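Local atomic coordinates of voltage-sensor containing phosphatase (Ciona intestinalis, PDB entry 3V0D), a protein that probably dephosphorylates membrane phosphoinositides through a PTEN-like phosphatase and C2 region, which in the full-length protein is coupled to a voltage sensor. Residues D65-Y70 and D109-W113; M37-S41 and C73-Y78; S139-E143 and F185-K189. The protein carries 1 engineered substitution. All blocks are in the same frame, centred on the assembly; numbering follows the deposited sequence.

Interaction 1. Residues D65-Y70 and D109-W113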
loop_
_atom_site.group_PDB
_atom_site.type_symbol
_atom_site.label_atom_id
_atom_site.label_comp_id
_atom_site.label_asym_id
_atom_site.label_seq_id
_atom_site.Cartn_x
_atom_site.Cartn_y
_atom_site.Cartn_z
ATOM N N ASP A 65 -5.525 29.990 4.798
ATOM C CA ASP A 65 -4.080 30.058 5.051
ATOM C C ASP A 65 -3.577 29.048 6.068
ATOM O O ASP A 65 -2.463 29.182 6.584
ATOM C CB ASP A 65 -3.639 31.467 5.476
ATOM C CG ASP A 65 -3.942 32.510 4.441
ATOM O OD1 ASP A 65 -3.643 32.306 3.242
ATOM O OD2 ASP A 65 -4.480 33.553 4.848
ATOM N N LYS A 66 -4.379 28.014 6.340
ATOM C CA LYS A 66 -4.017 27.054 7.379
ATOM C C LYS A 66 -4.231 25.618 6.921
ATOM O O LYS A 66 -4.465 24.726 7.756
ATOM C CB LYS A 66 -4.792 27.341 8.666
ATOM C CG LYS A 66 -4.328 28.625 9.360
ATOM C CD LYS A 66 -4.762 28.668 10.826
ATOM C CE LYS A 66 -4.706 30.066 11.383
ATOM N NZ LYS A 66 -3.338 30.628 11.359
ATOM N N PHE A 67 -4.117 25.372 5.618
ATOM C CA PHE A 67 -4.229 24.004 5.111
ATOM C C PHE A 67 -3.047 23.588 4.242
ATOM O O PHE A 67 -2.374 24.418 3.609
ATOM C CB PHE A 67 -5.549 23.817 4.339
ATOM C CG PHE A 67 -5.630 24.620 3.067
ATOM C CD1 PHE A 67 -5.116 24.109 1.883
ATOM C CD2 PHE A 67 -6.190 25.900 3.053
ATOM C CE1 PHE A 67 -5.164 24.848 0.704
ATOM C CE2 PHE A 67 -6.244 26.638 1.864
ATOM C CZ PHE A 67 -5.721 26.108 0.705
ATOM N N ARG A 68 -2.842 22.274 4.174
ATOM C CA ARG A 68 -1.889 21.670 3.250
ATOM C C ARG A 68 -2.583 20.453 2.661
ATOM O O ARG A 68 -3.177 19.657 3.406
ATOM C CB ARG A 68 -0.595 21.305 3.950
ATOM C CG ARG A 68 0.555 20.903 3.063
ATOM C CD ARG A 68 1.849 21.135 3.809
ATOM N NE ARG A 68 3.047 20.829 3.040
ATOM C CZ ARG A 68 3.495 21.585 2.045
ATOM N NH1 ARG A 68 2.816 22.668 1.683
ATOM N NH2 ARG A 68 4.621 21.240 1.420
ATOM N N ILE A 69 -2.495 20.303 1.343
ATOM C CA ILE A 69 -3.132 19.197 0.610
ATOM C C ILE A 69 -2.068 18.212 0.172
ATOM O O ILE A 69 -1.036 18.620 -0.365
ATOM C CB ILE A 69 -3.851 19.737 -0.653
ATOM C CG1 ILE A 69 -4.744 20.958 -0.346
ATOM C CG2 ILE A 69 -4.618 18.603 -1.360
ATOM C CD1 ILE A 69 -5.859 20.692 0.640
ATOM N N TYR A 70 -2.348 16.919 0.360
ATOM C CA TYR A 70 -1.462 15.857 -0.105
ATOM C C TYR A 70 -2.178 15.033 -1.157
ATOM O O TYR A 70 -3.219 14.416 -0.868
ATOM C CB TYR A 70 -1.036 14.972 1.082
ATOM C CG TYR A 70 -0.207 15.720 2.092
ATOM C CD1 TYR A 70 -0.791 16.422 3.125
ATOM C CD2 TYR A 70 1.185 15.777 1.961
ATOM C CE1 TYR A 70 -0.028 17.139 4.048
ATOM C CE2 TYR A 70 1.969 16.505 2.868
ATOM C CZ TYR A 70 1.340 17.184 3.897
ATOM O OH TYR A 70 2.072 17.887 4.824
ATOM N N ASP A 109 7.454 16.427 6.273
ATOM C CA ASP A 109 6.766 17.586 5.733
ATOM C C ASP A 109 5.527 17.945 6.560
ATOM O O ASP A 109 5.309 19.110 6.928
ATOM C CB ASP A 109 6.420 17.356 4.265
ATOM C CG ASP A 109 5.659 18.526 3.657
ATOM O OD1 ASP A 109 4.429 18.577 3.781
ATOM O OD2 ASP A 109 6.321 19.447 3.114
ATOM N N ALA A 110 4.737 16.924 6.889
ATOM C CA ALA A 110 3.549 17.130 7.696
ATOM C C ALA A 110 3.922 17.606 9.110
ATOM O O ALA A 110 3.264 18.494 9.660
ATOM C CB ALA A 110 2.693 15.858 7.736
ATOM N N LYS A 111 4.976 17.013 9.694
ATOM C CA LYS A 111 5.400 17.426 11.035
ATOM C C LYS A 111 5.764 18.908 11.068
ATOM O O LYS A 111 5.329 19.635 11.979
ATOM C CB LYS A 111 6.528 16.545 11.574
ATOM C CG LYS A 111 6.530 16.476 13.101
ATOM C CD LYS A 111 7.420 15.377 13.682
ATOM C CE LYS A 111 7.177 15.141 15.221
ATOM N NZ LYS A 111 5.783 14.695 15.688
ATOM N N VAL A 112 6.571 19.351 10.107
ATOM C CA VAL A 112 7.016 20.751 10.048
ATOM C C VAL A 112 5.799 21.670 9.910
ATOM O O VAL A 112 5.680 22.688 10.588
ATOM C CB VAL A 112 8.046 20.953 8.921
ATOM C CG1 VAL A 112 8.328 22.433 8.657
ATOM C CG2 VAL A 112 9.361 20.251 9.268
ATOM N N TRP A 113 4.890 21.307 9.018
ATOM C CA TRP A 113 3.693 22.098 8.794
ATOM C C TRP A 113 2.819 22.166 10.036
ATOM O O TRP A 113 2.351 23.241 10.418
ATOM C CB TRP A 113 2.940 21.518 7.607
ATOM C CG TRP A 113 1.562 22.068 7.456
ATOM C CD1 TRP A 113 0.402 21.395 7.654
ATOM C CD2 TRP A 113 1.200 23.388 7.053
ATOM N NE1 TRP A 113 -0.655 22.204 7.426
ATOM C CE2 TRP A 113 -0.203 23.447 7.072
ATOM C CE3 TRP A 113 1.934 24.537 6.716
ATOM C CZ2 TRP A 113 -0.910 24.598 6.725
ATOM C CZ3 TRP A 113 1.223 25.690 6.376
ATOM C CH2 TRP A 113 -0.184 25.702 6.385
#
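The carboxylate of D109 gathers the polar part of this contact, accepting hydrogen bonds from two side chains of the strand. R68 meets it side-on as a bidentate salt bridge: NE lies 2.7 Å from D109 OD1 with an almost linear N-H...O angle of 177°, and R68 NH2 lies 3.0 Å from D109 OD2. The hydroxyl of Y70 donates a further hydrogen bond to D109, OH to OD1 at 2.7 Å, so OD1 serves both strand residues. R68 and Y70 are two positions apart on strand 67-70 and both point toward the helix, which explains how one acid can reach both.

Farther along the helix, W113 has the largest buried area of the contact. R68 CB sits over its five-membered ring, 3.7 Å from the centroid and 16° off the normal, a CH-pi contact, while the indole's CZ2 comes within 3.4 Å of F67 C and 3.5 Å of K66 C. The indole NE1 is used elsewhere, bonding to the carbonyl of V121 on the neighbouring strand. Y70 also packs on A110, CZ to CB at 4.3 Å, and meets F106 edge-to-face.

The segments run antiparallel at 171°, with axes 10.4 Å apart. Helix 100-115 links strands 87-92 and 121-125, both parallel neighbours of strand 67-73, so it forms the helix of a beta-alpha-beta crossover that passes over this middle strand. Apolar packing and a partly buried, charge-neutralised Arg-Asp pair thus join helix to sheet, with the tyrosine hydroxyl satisfying the same acid.

Interaction 2. Residues M37-S41 and C73-Y78; sequences MSFPS and CSERGY
Beside the phosphate-binding signature loop, where an engineered serine replaces cysteine, the bend that leaves strand 67-73 closes around the ring of F39. The 37-41 backbone is extended, and S41 OG donates to F39 O at 3.0 Å. In 73-78 the chain leaves C73 in beta conformation, takes helical angles at S74 and E75, then becomes extended from R76 through Y78. CA atoms are nearest between F39 and C73 (8.7 Å) and P40 and Y78 (8.2 Å); no hydrogen bond crosses.

F39 (chi1 t) projects toward the bend and has partners on both faces. The guanidinium of R76 (chi1 m, chi2 t, chi3 m) lies flat on one, centres 4.0 Å apart and planes at 10°, a stacked cation-pi pair. Toward the opposite face Y78 (chi1 p) turns its edge in an offset edge-to-face arrangement, centroids 5.5 Å apart and planes at 78°, with F39 CZ to Y78 CD2 at 3.6 Å. C73 SG makes a sulfur-aromatic contact at the ring edge, 3.7 Å from F39 CD1, and P40 CG rests 3.7 Å from Y78 CE2. Y78 OH hydrogen-bonds H125, and the F39 backbone K127. A phosphate ion about 5 Å from the C73 side chain may mark the pocket, consistent with a wall beside the active site, at the C-terminal ends of strands 34-41 and 67-73 in a PTEN-like, cysteine-dependent phosphatase fold.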
loop_
_atom_site.group_PDB
_atom_site.type_symbol
_atom_site.label_atom_id
_atom_site.label_comp_id
_atom_site.label_asym_id
_atom_site.label_seq_id
_atom_site.Cartn_x
_atom_site.Cartn_y
_atom_site.Cartn_z
ATOM N N MET A 37 -10.045 12.587 1.945
ATOM C CA MET A 37 -11.038 12.924 0.917
ATOM C C MET A 37 -10.686 12.233 -0.395
ATOM O O MET A 37 -9.587 11.676 -0.554
ATOM C CB MET A 37 -11.158 14.450 0.765
ATOM C CG MET A 37 -9.876 15.077 0.247
ATOM S SD MET A 37 -10.009 16.879 0.273
ATOM C CE MET A 37 -8.448 17.313 -0.519
ATOM N N SER A 38 -11.624 12.273 -1.335
ATOM C CA SER A 38 -11.408 11.732 -2.671
ATOM C C SER A 38 -10.744 12.770 -3.586
ATOM O O SER A 38 -10.408 13.887 -3.154
ATOM C CB SER A 38 -12.730 11.219 -3.241
ATOM O OG SER A 38 -13.681 12.240 -3.228
ATOM N N PHE A 39 -10.529 12.388 -4.841
ATOM C CA PHE A 39 -9.761 13.221 -5.745
ATOM C C PHE A 39 -10.504 14.525 -6.110
ATOM O O PHE A 39 -11.699 14.485 -6.438
ATOM C CB PHE A 39 -9.496 12.444 -7.025
ATOM C CG PHE A 39 -8.410 13.046 -7.874
ATOM C CD1 PHE A 39 -7.082 12.718 -7.625
ATOM C CD2 PHE A 39 -8.684 13.924 -8.915
ATOM C CE1 PHE A 39 -6.050 13.243 -8.371
ATOM C CE2 PHE A 39 -7.637 14.463 -9.690
ATOM C CZ PHE A 39 -6.321 14.115 -9.401
ATOM N N PRO A 40 -9.821 15.688 -6.066
ATOM C CA PRO A 40 -10.462 16.948 -6.498
ATOM C C PRO A 40 -10.482 16.963 -8.024
ATOM O O PRO A 40 -9.443 17.155 -8.675
ATOM C CB PRO A 40 -9.552 18.046 -5.920
ATOM C CG PRO A 40 -8.325 17.418 -5.480
ATOM C CD PRO A 40 -8.452 15.920 -5.565
ATOM N N SER A 41 -11.673 16.768 -8.582
ATOM C CA SER A 41 -11.820 16.416 -9.983
ATOM C C SER A 41 -12.055 17.616 -10.892
ATOM O O SER A 41 -12.546 18.659 -10.463
ATOM C CB SER A 41 -12.959 15.412 -10.100
ATOM O OG SER A 41 -12.683 14.293 -9.277
ATOM N N CYS A 73 -1.729 10.396 -5.588
ATOM C CA CYS A 73 -1.928 9.645 -6.838
ATOM C C CYS A 73 -0.755 9.801 -7.774
ATOM O O CYS A 73 -0.482 10.897 -8.280
ATOM C CB CYS A 73 -3.165 10.155 -7.572
ATOM S SG CYS A 73 -4.685 10.018 -6.635
ATOM N N SER A 74 -0.092 8.697 -8.109
ATOM C CA SER A 74 0.896 8.759 -9.173
ATOM C C SER A 74 0.224 9.056 -10.515
ATOM O O SER A 74 0.867 9.573 -11.424
ATOM C CB SER A 74 1.684 7.466 -9.283
ATOM O OG SER A 74 0.800 6.434 -9.690
ATOM N N GLU A 75 -1.054 8.716 -10.654
ATOM C CA GLU A 75 -1.678 8.697 -11.972
ATOM C C GLU A 75 -2.092 10.078 -12.458
ATOM O O GLU A 75 -2.279 10.230 -13.664
ATOM C CB GLU A 75 -2.919 7.804 -11.921
ATOM C CG GLU A 75 -2.608 6.347 -11.590
ATOM C CD GLU A 75 -2.590 6.000 -10.093
ATOM O OE1 GLU A 75 -2.522 4.790 -9.787
ATOM O OE2 GLU A 75 -2.651 6.905 -9.243
ATOM N N ARG A 76 -2.295 11.033 -11.562
ATOM C CA ARG A 76 -2.960 12.283 -11.940
ATOM C C ARG A 76 -2.630 13.382 -10.954
ATOM O O ARG A 76 -2.786 13.184 -9.739
ATOM C CB ARG A 76 -4.509 12.141 -11.951
ATOM C CG ARG A 76 -5.134 11.383 -13.094
ATOM C CD ARG A 76 -6.652 11.567 -13.065
ATOM N NE ARG A 76 -7.286 10.959 -11.892
ATOM C CZ ARG A 76 -8.576 11.088 -11.575
ATOM N NH1 ARG A 76 -9.386 11.830 -12.326
ATOM N NH2 ARG A 76 -9.063 10.468 -10.501
ATOM N N GLY A 77 -2.176 14.529 -11.487
ATOM C CA GLY A 77 -2.159 15.785 -10.745
ATOM C C GLY A 77 -3.296 16.679 -11.219
ATOM O O GLY A 77 -4.291 16.232 -11.774
ATOM N N TYR A 78 -3.138 17.973 -10.973
ATOM C CA TYR A 78 -4.144 18.985 -11.252
ATOM C C TYR A 78 -3.475 20.348 -11.090
ATOM O O TYR A 78 -2.297 20.420 -10.704
ATOM C CB TYR A 78 -5.395 18.877 -10.348
ATOM C CG TYR A 78 -5.121 18.625 -8.884
ATOM C CD1 TYR A 78 -4.753 19.651 -8.009
ATOM C CD2 TYR A 78 -5.270 17.354 -8.360
ATOM C CE1 TYR A 78 -4.505 19.395 -6.657
ATOM C CE2 TYR A 78 -5.035 17.100 -7.037
ATOM C CZ TYR A 78 -4.667 18.114 -6.178
ATOM O OH TYR A 78 -4.450 17.880 -4.842
#

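Interaction 3. Residues S139-E143 and F185-K189; sequences SWLLE and FEKIK
F185, L142 and K189 bury the most surface where two helical segments run side by side, their N-to-C directions crossing at a signed -21° and their axes 10.3 Å apart at closest approach. Both are regular alpha-helix, with S139 CA 6.5 Å from F185 CA, L142 CA 7.1 Å from E186 CA and E143 CA 7.7 Å from K189 CA.

The CA-to-CB bond of F185 (chi1 t) is directed toward the other helix. The ring's CE2 comes 3.3 Å from the carbonyl O of S139, its CD2 4.2 Å from L142 CD1, and its CZ 3.6 Å from E143 OE2, the last two at the ring edge. L142 (chi1 m, chi2 t) also packs CD1 4.1 Å from E186 CB.

One turn after F185, K189 (chi1 to chi3 t, chi4 p) reaches the first helix: CE packs 3.4 Å from L142 O, and NZ forms a salt bridge to E143 OE2 at 3.4 Å, weak as a hydrogen bond. E143 has its stronger partner in K111, through OE1. This Phe-Leu packing, flanked by a salt bridge, joins helix 131-143, which follows the phosphate-binding loop, to helix 176-191 in the helical layer of the tensin-type phosphatase fold.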
loop_
_atom_site.group_PDB
_atom_site.type_symbol
_atom_site.label_atom_id
_atom_site.label_comp_id
_atom_site.label_asym_id
_atom_site.label_seq_id
_atom_site.Cartn_x
_atom_site.Cartn_y
_atom_site.Cartn_z
ATOM N N SER A 139 -0.278 6.383 9.352
ATOM C CA SER A 139 1.106 6.664 9.731
ATOM C C SER A 139 1.187 8.008 10.467
ATOM O O SER A 139 1.905 8.117 11.474
ATOM C CB SER A 139 2.004 6.666 8.488
ATOM O OG SER A 139 2.059 5.382 7.887
ATOM N N TRP A 140 0.498 9.030 9.957
ATOM C CA TRP A 140 0.493 10.332 10.644
ATOM C C TRP A 140 -0.052 10.227 12.062
ATOM O O TRP A 140 0.498 10.818 12.977
ATOM C CB TRP A 140 -0.274 11.377 9.829
ATOM C CG TRP A 140 -0.436 12.629 10.616
ATOM C CD1 TRP A 140 -1.591 13.079 11.222
ATOM C CD2 TRP A 140 0.591 13.531 11.009
ATOM N NE1 TRP A 140 -1.340 14.220 11.938
ATOM C CE2 TRP A 140 -0.005 14.507 11.838
ATOM C CE3 TRP A 140 1.956 13.608 10.746
ATOM C CZ2 TRP A 140 0.722 15.546 12.405
ATOM C CZ3 TRP A 140 2.680 14.642 11.315
ATOM C CH2 TRP A 140 2.058 15.598 12.126
ATOM N N LEU A 141 -1.142 9.474 12.242
ATOM C CA LEU A 141 -1.729 9.343 13.564
ATOM C C LEU A 141 -0.791 8.671 14.546
ATOM O O LEU A 141 -0.789 9.018 15.728
ATOM C CB LEU A 141 -3.064 8.613 13.485
ATOM C CG LEU A 141 -4.149 9.364 12.739
ATOM C CD1 LEU A 141 -5.353 8.455 12.500
ATOM C CD2 LEU A 141 -4.519 10.696 13.451
ATOM N N LEU A 142 0.020 7.725 14.064
ATOM C CA LEU A 142 1.078 7.136 14.872
ATOM C C LEU A 142 2.132 8.187 15.215
ATOM O O LEU A 142 2.574 8.301 16.363
ATOM C CB LEU A 142 1.763 5.986 14.134
ATOM C CG LEU A 142 0.988 4.696 13.999
ATOM C CD1 LEU A 142 1.725 3.733 13.072
ATOM C CD2 LEU A 142 0.722 4.069 15.371
ATOM N N GLU A 143 2.580 8.939 14.211
ATOM C CA GLU A 143 3.588 9.991 14.458
ATOM C C GLU A 143 3.088 10.996 15.495
ATOM O O GLU A 143 3.850 11.434 16.363
ATOM C CB GLU A 143 3.919 10.720 13.159
ATOM C CG GLU A 143 4.913 11.867 13.400
ATOM C CD GLU A 143 6.234 11.431 14.017
ATOM O OE1 GLU A 143 6.921 12.288 14.634
ATOM O OE2 GLU A 143 6.581 10.242 13.899
ATOM N N PHE A 185 6.342 1.663 9.411
ATOM C CA PHE A 185 6.493 2.965 10.032
ATOM C C PHE A 185 6.502 2.861 11.565
ATOM O O PHE A 185 7.319 3.494 12.227
ATOM C CB PHE A 185 5.428 3.947 9.537
ATOM C CG PHE A 185 5.634 5.306 10.131
ATOM C CD1 PHE A 185 6.765 6.058 9.812
ATOM C CD2 PHE A 185 4.759 5.803 11.097
ATOM C CE1 PHE A 185 7.022 7.268 10.462
ATOM C CE2 PHE A 185 5.003 7.020 11.709
ATOM C CZ PHE A 185 6.116 7.758 11.392
ATOM N N GLU A 186 5.600 2.064 12.118
ATOM C CA GLU A 186 5.602 1.838 13.561
ATOM C C GLU A 186 6.967 1.336 14.032
ATOM O O GLU A 186 7.501 1.810 15.047
ATOM C CB GLU A 186 4.503 0.848 13.923
ATOM C CG GLU A 186 4.449 0.525 15.427
ATOM C CD GLU A 186 3.502 -0.608 15.807
ATOM O OE1 GLU A 186 2.624 -0.978 15.026
ATOM O OE2 GLU A 186 3.623 -1.118 16.947
ATOM N N LYS A 187 7.533 0.374 13.301
ATOM C CA LYS A 187 8.833 -0.188 13.659
ATOM C C LYS A 187 9.940 0.856 13.554
ATOM O O LYS A 187 10.868 0.882 14.388
ATOM C CB LYS A 187 9.155 -1.397 12.777
ATOM C CG LYS A 187 10.439 -2.131 13.155
ATOM C CD LYS A 187 10.569 -3.492 12.485
ATOM C CE LYS A 187 9.523 -4.479 12.996
ATOM N NZ LYS A 187 9.557 -4.627 14.489
ATOM N N ILE A 188 9.885 1.700 12.529
ATOM C CA ILE A 188 10.859 2.769 12.365
ATOM C C ILE A 188 10.809 3.745 13.554
ATOM O O ILE A 188 11.845 4.122 14.115
ATOM C CB ILE A 188 10.634 3.466 11.021
ATOM C CG1 ILE A 188 11.165 2.554 9.925
ATOM C CG2 ILE A 188 11.303 4.850 10.977
ATOM C CD1 ILE A 188 10.746 2.926 8.523
ATOM N N LYS A 189 9.602 4.141 13.955
ATOM C CA LYS A 189 9.457 5.020 15.114
ATOM C C LYS A 189 9.956 4.364 16.381
ATOM O O LYS A 189 10.650 4.998 17.178
ATOM C CB LYS A 189 7.997 5.502 15.183
ATOM C CG LYS A 189 7.675 6.567 16.215
ATOM C CD LYS A 189 6.235 7.056 16.085
ATOM C CE LYS A 189 5.877 8.057 17.168
ATOM N NZ LYS A 189 6.698 9.276 17.138
#

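Interactions 1 and 2 both reach the mixed sheet through strand 67-73: the first attaches a helix to it, the second folds the bend beyond its end against strand 34-41. They touch where I69 CG2 meets Y78 OH at 3.6 Å. Interaction 3 joins helix to helix, and connects with interaction 1 through the salt bridge K111 NZ to E143 OE1 (2.9 Å). Each contact runs from buried to more open residues: Y70 to D65, F39 to R76, F185 to K189. Chemistry differs: a strong Arg-Asp-Tyr cluster in interaction 1, aromatic and cation-pi stacking without hydrogen bonds across the segments, probably beside the active site, in interaction 2, and Phe-Leu packing with a weakly bonded charged pair in interaction 3.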